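Local coordinates for protein TCR beta chain (Gallus gallus, PDB 6LIR) that forms the beta half of a chicken alpha-beta T-cell receptor, which probably recognises peptide antigens presented by MHC molecules on other cells, at residues B[20-23]-B[28-31]; B[50-55]-B[61-66]. All blocks are in the same frame, centred on the assembly; numbering follows the deposited sequence.

Overall arrangement
Both interactions lie in the V-set immunoglobulin domain, on the same side of the chain's centre, with their own centres about 11 Å apart. Along the chain they follow in series: interaction 1 closes before interaction 2 opens. Each joins the two sheets of the sandwich. Interaction 1 packs strand 16-21 against strand 28-34 across the buried interior, at the domain's disulfide. Interaction 2 sits nearer the surface, where strand 51-54 and strand 61-67 lie side by side at the sandwich edge. Arg65 links them: its NE lies 3.4 Å from SD of Met29, and its NH1 packs by NE2 of Gln22. The core packing therefore continues to the edge.

Interaction 1 of 2, residues B[20-23]-B[28-31]; sequences CRQN and YMSW
Met29 reaches from strand 28-34 across the sandwich and fills the space between Cys20 and Gln22. Its CB leads toward the opposite segment. CG comes next, 3.9 Å from NE2 of Gln22. SD then lies 3.6 Å from CG of Gln22. A bend at the last torsion (chi3 66°) turns the methyl CE toward Cys20, where it meets SG at 3.6 Å. CE also touches CG of Gln22. The centre is that of an immunoglobulin fold: Cys20 forms the disulfide with Cys88 that links the two sheets, and Trp31 is the core tryptophan packed against it. CB of Cys20 stands 3.5 Å from CZ2 of Trp31. The cysteine SG is farther off, 5.5 Å from the centroid of the Trp31 six-membered ring, in an oblique sulfur-aromatic contact. Trp31 NE1 is held by the backbone O of Phe71. The amide of Gln22 lies beside SD and CG of Met29, and its NE2 donates to the backbone O of His26. An alanine in place of Gln22 would probably leave the His26 carbonyl without this donor and open a gap beside the Met29 sulfur. Phe71 packs on Met29 from strand 70-75.

Interaction 2 of 2, residues B[50-55]-B[61-66]; sequences KQENKG and YEAKRS
Glu52 and Arg65 carry the tight part of this contact. CG of Glu52 passes 3.5 Å from the backbone O of Ala63. The chain then bends at chi2 (90°), which swings the carboxylate along the facing strand toward Arg65. There OE2 accepts the backbone N-H of Arg65 at 2.9 Å. The bond is nearly straight, 173° at the hydrogen. It reaches OE2 on the anti side, somewhat out of the carboxylate plane. OE2 also rests 3.5 Å from CA of Lys64. Here the acceptor is a side-chain carboxylate and not a backbone carbonyl. The C=O of the same Arg65 is taken by backbone: Lys50 N donates to Arg65 O at 2.8 Å, in the carbonyl plane. The two bonds use the N-H and the C=O of one residue, and so grip Arg65 from the neighbouring segment. CB of Arg65 packs 3.9 Å from the backbone O of Gln51, while its guanidinium leads away into the domain.

The outer side is looser. Lys50 and Lys64 are exposed, and their NZ atoms stand 5.9 Å apart with no contact between them. Toward Gly55 and Tyr61 the two segments spread apart and cease to touch.

The strands run roughly antiparallel, at 156°, as neighbours at the edge of the V-set sandwich. Strand 51-54 ends one sheet and strand 61-67 the other. Inward, the Arg65 guanidinium bonds to the backbone O of Asp27 and of Gln68 and to OG of Ser46. Glu52, Ala63 and Arg65 all touch Phe71 of strand 70-75, and Tyr44 of strand 40-46 touches Ala63.

Interaction 1 of 2, residues B[20-23]-B[28-31]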
loop_
_atom_site.group_PDB
_atom_site.type_symbol
_atom_site.label_atom_id
_atom_site.label_comp_id
_atom_site.label_asym_id
_atom_site.label_seq_id
_atom_site.Cartn_x
_atom_site.Cartn_y
_atom_site.Cartn_z
ATOM N N CYS B 20 -18.750 9.868 -1.838
ATOM C CA CYS B 20 -17.688 10.471 -1.051
ATOM C C CYS B 20 -18.253 11.544 -0.136
ATOM O O CYS B 20 -19.107 12.338 -0.543
ATOM C CB CYS B 20 -16.615 11.076 -1.952
ATOM S SG CYS B 20 -15.347 11.997 -1.073
ATOM N N ARG B 21 -17.778 11.557 1.104
ATOM C CA ARG B 21 -18.315 12.443 2.123
ATOM C C ARG B 21 -17.164 13.161 2.796
ATOM O O ARG B 21 -16.196 12.526 3.228
ATOM C CB ARG B 21 -19.145 11.681 3.162
ATOM C CG ARG B 21 -20.331 10.953 2.573
ATOM C CD ARG B 21 -20.809 9.820 3.470
ATOM N NE ARG B 21 -21.675 8.903 2.736
ATOM C CZ ARG B 21 -22.965 9.114 2.510
ATOM N NH1 ARG B 21 -23.556 10.208 2.972
ATOM N NH2 ARG B 21 -23.668 8.224 1.824
ATOM N N GLN B 22 -17.291 14.479 2.910
ATOM C CA GLN B 22 -16.227 15.333 3.409
ATOM C C GLN B 22 -16.805 16.278 4.446
ATOM O O GLN B 22 -17.939 16.748 4.310
ATOM C CB GLN B 22 -15.580 16.134 2.266
ATOM C CG GLN B 22 -16.590 16.865 1.398
ATOM C CD GLN B 22 -16.467 18.369 1.467
ATOM O OE1 GLN B 22 -15.619 18.910 2.178
ATOM N NE2 GLN B 22 -17.316 19.057 0.715
ATOM N N ASN B 23 -16.025 16.547 5.489
ATOM C CA ASN B 23 -16.471 17.414 6.571
ATOM C C ASN B 23 -15.651 18.695 6.669
ATOM O O ASN B 23 -15.459 19.224 7.765
ATOM N N TYR B 28 -14.965 22.319 -3.755
ATOM C CA TYR B 28 -14.489 21.450 -4.820
ATOM C C TYR B 28 -14.409 20.018 -4.318
ATOM O O TYR B 28 -13.852 19.758 -3.246
ATOM C CB TYR B 28 -13.121 21.909 -5.328
ATOM C CG TYR B 28 -12.623 21.131 -6.527
ATOM C CD1 TYR B 28 -13.044 21.454 -7.813
ATOM C CD2 TYR B 28 -11.734 20.073 -6.375
ATOM C CE1 TYR B 28 -12.593 20.745 -8.911
ATOM C CE2 TYR B 28 -11.277 19.359 -7.466
ATOM C CZ TYR B 28 -11.710 19.699 -8.733
ATOM O OH TYR B 28 -11.259 18.993 -9.825
ATOM N N MET B 29 -14.976 19.096 -5.090
ATOM C CA MET B 29 -14.791 17.673 -4.866
ATOM C C MET B 29 -14.525 17.021 -6.210
ATOM O O MET B 29 -14.854 17.574 -7.263
ATOM C CB MET B 29 -16.007 17.038 -4.182
ATOM C CG MET B 29 -16.317 17.638 -2.828
ATOM S SD MET B 29 -17.653 16.768 -2.004
ATOM C CE MET B 29 -16.884 15.170 -1.729
ATOM N N SER B 30 -13.948 15.825 -6.173
ATOM C CA SER B 30 -13.589 15.179 -7.424
ATOM C C SER B 30 -13.443 13.687 -7.202
ATOM O O SER B 30 -13.280 13.218 -6.073
ATOM C CB SER B 30 -12.296 15.765 -7.999
ATOM O OG SER B 30 -11.220 15.587 -7.097
ATOM N N TRP B 31 -13.468 12.952 -8.309
ATOM C CA TRP B 31 -13.282 11.509 -8.317
ATOM C C TRP B 31 -12.176 11.191 -9.309
ATOM O O TRP B 31 -12.201 11.673 -10.447
ATOM C CB TRP B 31 -14.571 10.771 -8.699
ATOM C CG TRP B 31 -15.493 10.489 -7.542
ATOM C CD1 TRP B 31 -16.669 11.125 -7.257
ATOM C CD2 TRP B 31 -15.320 9.491 -6.524
ATOM N NE1 TRP B 31 -17.237 10.587 -6.125
ATOM C CE2 TRP B 31 -16.428 9.584 -5.656
ATOM C CE3 TRP B 31 -14.335 8.532 -6.261
ATOM C CZ2 TRP B 31 -16.581 8.753 -4.545
ATOM C CZ3 TRP B 31 -14.487 7.707 -5.154
ATOM C CH2 TRP B 31 -15.600 7.825 -4.311
#

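Interaction 2 of 2, residues B[50-55]-B[61-66]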
loop_
_atom_site.group_PDB
_atom_site.type_symbol
_atom_site.label_atom_id
_atom_site.label_comp_id
_atom_site.label_asym_id
_atom_site.label_seq_id
_atom_site.Cartn_x
_atom_site.Cartn_y
_atom_site.Cartn_z
ATOM N N LYS B 50 -24.792 20.558 -6.733
ATOM C CA LYS B 50 -25.529 20.318 -7.975
ATOM C C LYS B 50 -24.797 20.853 -9.205
ATOM O O LYS B 50 -25.422 21.223 -10.201
ATOM C CB LYS B 50 -26.940 20.908 -7.894
ATOM C CG LYS B 50 -27.875 20.152 -6.961
ATOM C CD LYS B 50 -28.993 21.048 -6.445
ATOM C CE LYS B 50 -30.014 20.250 -5.651
ATOM N NZ LYS B 50 -30.788 19.323 -6.521
ATOM N N GLN B 51 -23.466 20.893 -9.147
ATOM C CA GLN B 51 -22.627 21.179 -10.304
ATOM C C GLN B 51 -21.690 20.000 -10.526
ATOM O O GLN B 51 -21.050 19.531 -9.582
ATOM C CB GLN B 51 -21.822 22.467 -10.101
ATOM C CG GLN B 51 -21.269 23.084 -11.383
ATOM C CD GLN B 51 -20.049 22.351 -11.921
ATOM O OE1 GLN B 51 -19.189 21.905 -11.159
ATOM N NE2 GLN B 51 -19.972 22.221 -13.241
ATOM N N GLU B 52 -21.620 19.514 -11.764
ATOM C CA GLU B 52 -20.716 18.431 -12.121
ATOM C C GLU B 52 -19.972 18.771 -13.406
ATOM O O GLU B 52 -20.482 19.499 -14.264
ATOM C CB GLU B 52 -21.467 17.103 -12.284
ATOM C CG GLU B 52 -22.170 16.628 -11.015
ATOM C CD GLU B 52 -23.593 17.148 -10.899
ATOM O OE1 GLU B 52 -24.227 17.391 -11.950
ATOM O OE2 GLU B 52 -24.077 17.315 -9.759
ATOM N N ASN B 53 -18.760 18.232 -13.533
ATOM C CA ASN B 53 -17.958 18.380 -14.740
ATOM C C ASN B 53 -17.401 17.025 -15.141
ATOM O O ASN B 53 -16.750 16.355 -14.331
ATOM C CB ASN B 53 -16.801 19.365 -14.536
ATOM C CG ASN B 53 -17.267 20.730 -14.084
ATOM O OD1 ASN B 53 -17.887 21.470 -14.844
ATOM N ND2 ASN B 53 -16.958 21.077 -12.841
ATOM N N LYS B 54 -17.634 16.634 -16.390
ATOM C CA LYS B 54 -17.047 15.405 -16.901
ATOM C C LYS B 54 -15.536 15.550 -17.003
ATOM O O LYS B 54 -15.020 16.629 -17.309
ATOM C CB LYS B 54 -17.627 15.057 -18.272
ATOM C CG LYS B 54 -19.135 14.882 -18.312
ATOM C CD LYS B 54 -19.604 14.661 -19.745
ATOM C CE LYS B 54 -21.123 14.661 -19.854
ATOM N NZ LYS B 54 -21.570 14.496 -21.269
ATOM N N GLY B 55 -14.822 14.458 -16.745
ATOM C CA GLY B 55 -13.394 14.392 -16.977
ATOM C C GLY B 55 -13.087 13.833 -18.352
ATOM O O GLY B 55 -13.952 13.758 -19.227
ATOM N N TYR B 61 -19.533 6.630 -16.614
ATOM C CA TYR B 61 -19.784 7.160 -15.286
ATOM C C TYR B 61 -20.760 8.321 -15.370
ATOM O O TYR B 61 -20.839 9.020 -16.384
ATOM C CB TYR B 61 -18.496 7.659 -14.612
ATOM C CG TYR B 61 -17.379 6.648 -14.537
ATOM C CD1 TYR B 61 -17.255 5.806 -13.441
ATOM C CD2 TYR B 61 -16.438 6.548 -15.551
ATOM C CE1 TYR B 61 -16.228 4.887 -13.361
ATOM C CE2 TYR B 61 -15.409 5.630 -15.481
ATOM C CZ TYR B 61 -15.310 4.802 -14.382
ATOM O OH TYR B 61 -14.290 3.882 -14.300
ATOM N N GLU B 62 -21.490 8.520 -14.281
ATOM C CA GLU B 62 -22.268 9.720 -14.034
ATOM C C GLU B 62 -21.941 10.190 -12.625
ATOM O O GLU B 62 -21.323 9.466 -11.839
ATOM C CB GLU B 62 -23.771 9.468 -14.207
ATOM C CG GLU B 62 -24.171 9.144 -15.638
ATOM C CD GLU B 62 -25.668 8.975 -15.801
ATOM O OE1 GLU B 62 -26.427 9.684 -15.106
ATOM O OE2 GLU B 62 -26.086 8.132 -16.623
ATOM N N ALA B 63 -22.346 11.412 -12.297
ATOM C CA ALA B 63 -22.043 11.921 -10.970
ATOM C C ALA B 63 -23.085 12.944 -10.561
ATOM O O ALA B 63 -23.753 13.560 -11.397
ATOM C CB ALA B 63 -20.639 12.536 -10.910
ATOM N N LYS B 64 -23.213 13.110 -9.250
ATOM C CA LYS B 64 -24.199 14.013 -8.674
ATOM C C LYS B 64 -23.630 14.587 -7.389
ATOM O O LYS B 64 -23.298 13.831 -6.471
ATOM C CB LYS B 64 -25.530 13.305 -8.402
ATOM C CG LYS B 64 -26.554 14.217 -7.737
ATOM C CD LYS B 64 -27.934 13.594 -7.731
ATOM C CE LYS B 64 -28.247 13.004 -6.372
ATOM N NZ LYS B 64 -29.481 13.582 -5.775
ATOM N N ARG B 65 -23.528 15.908 -7.315
ATOM C CA ARG B 65 -23.142 16.559 -6.066
ATOM C C ARG B 65 -24.447 16.923 -5.370
ATOM O O ARG B 65 -25.017 17.995 -5.573
ATOM C CB ARG B 65 -22.268 17.779 -6.334
ATOM C CG ARG B 65 -21.855 18.542 -5.090
ATOM C CD ARG B 65 -20.709 17.858 -4.363
ATOM N NE ARG B 65 -20.219 18.656 -3.242
ATOM C CZ ARG B 65 -19.303 19.613 -3.354
ATOM N NH1 ARG B 65 -18.909 20.288 -2.281
ATOM N NH2 ARG B 65 -18.784 19.895 -4.542
ATOM N N SER B 66 -24.929 15.991 -4.539
ATOM C CA SER B 66 -26.240 16.134 -3.917
ATOM C C SER B 66 -26.250 17.220 -2.852
ATOM O O SER B 66 -27.303 17.805 -2.576
ATOM C CB SER B 66 -26.686 14.797 -3.321
ATOM O OG SER B 66 -25.774 14.348 -2.332
#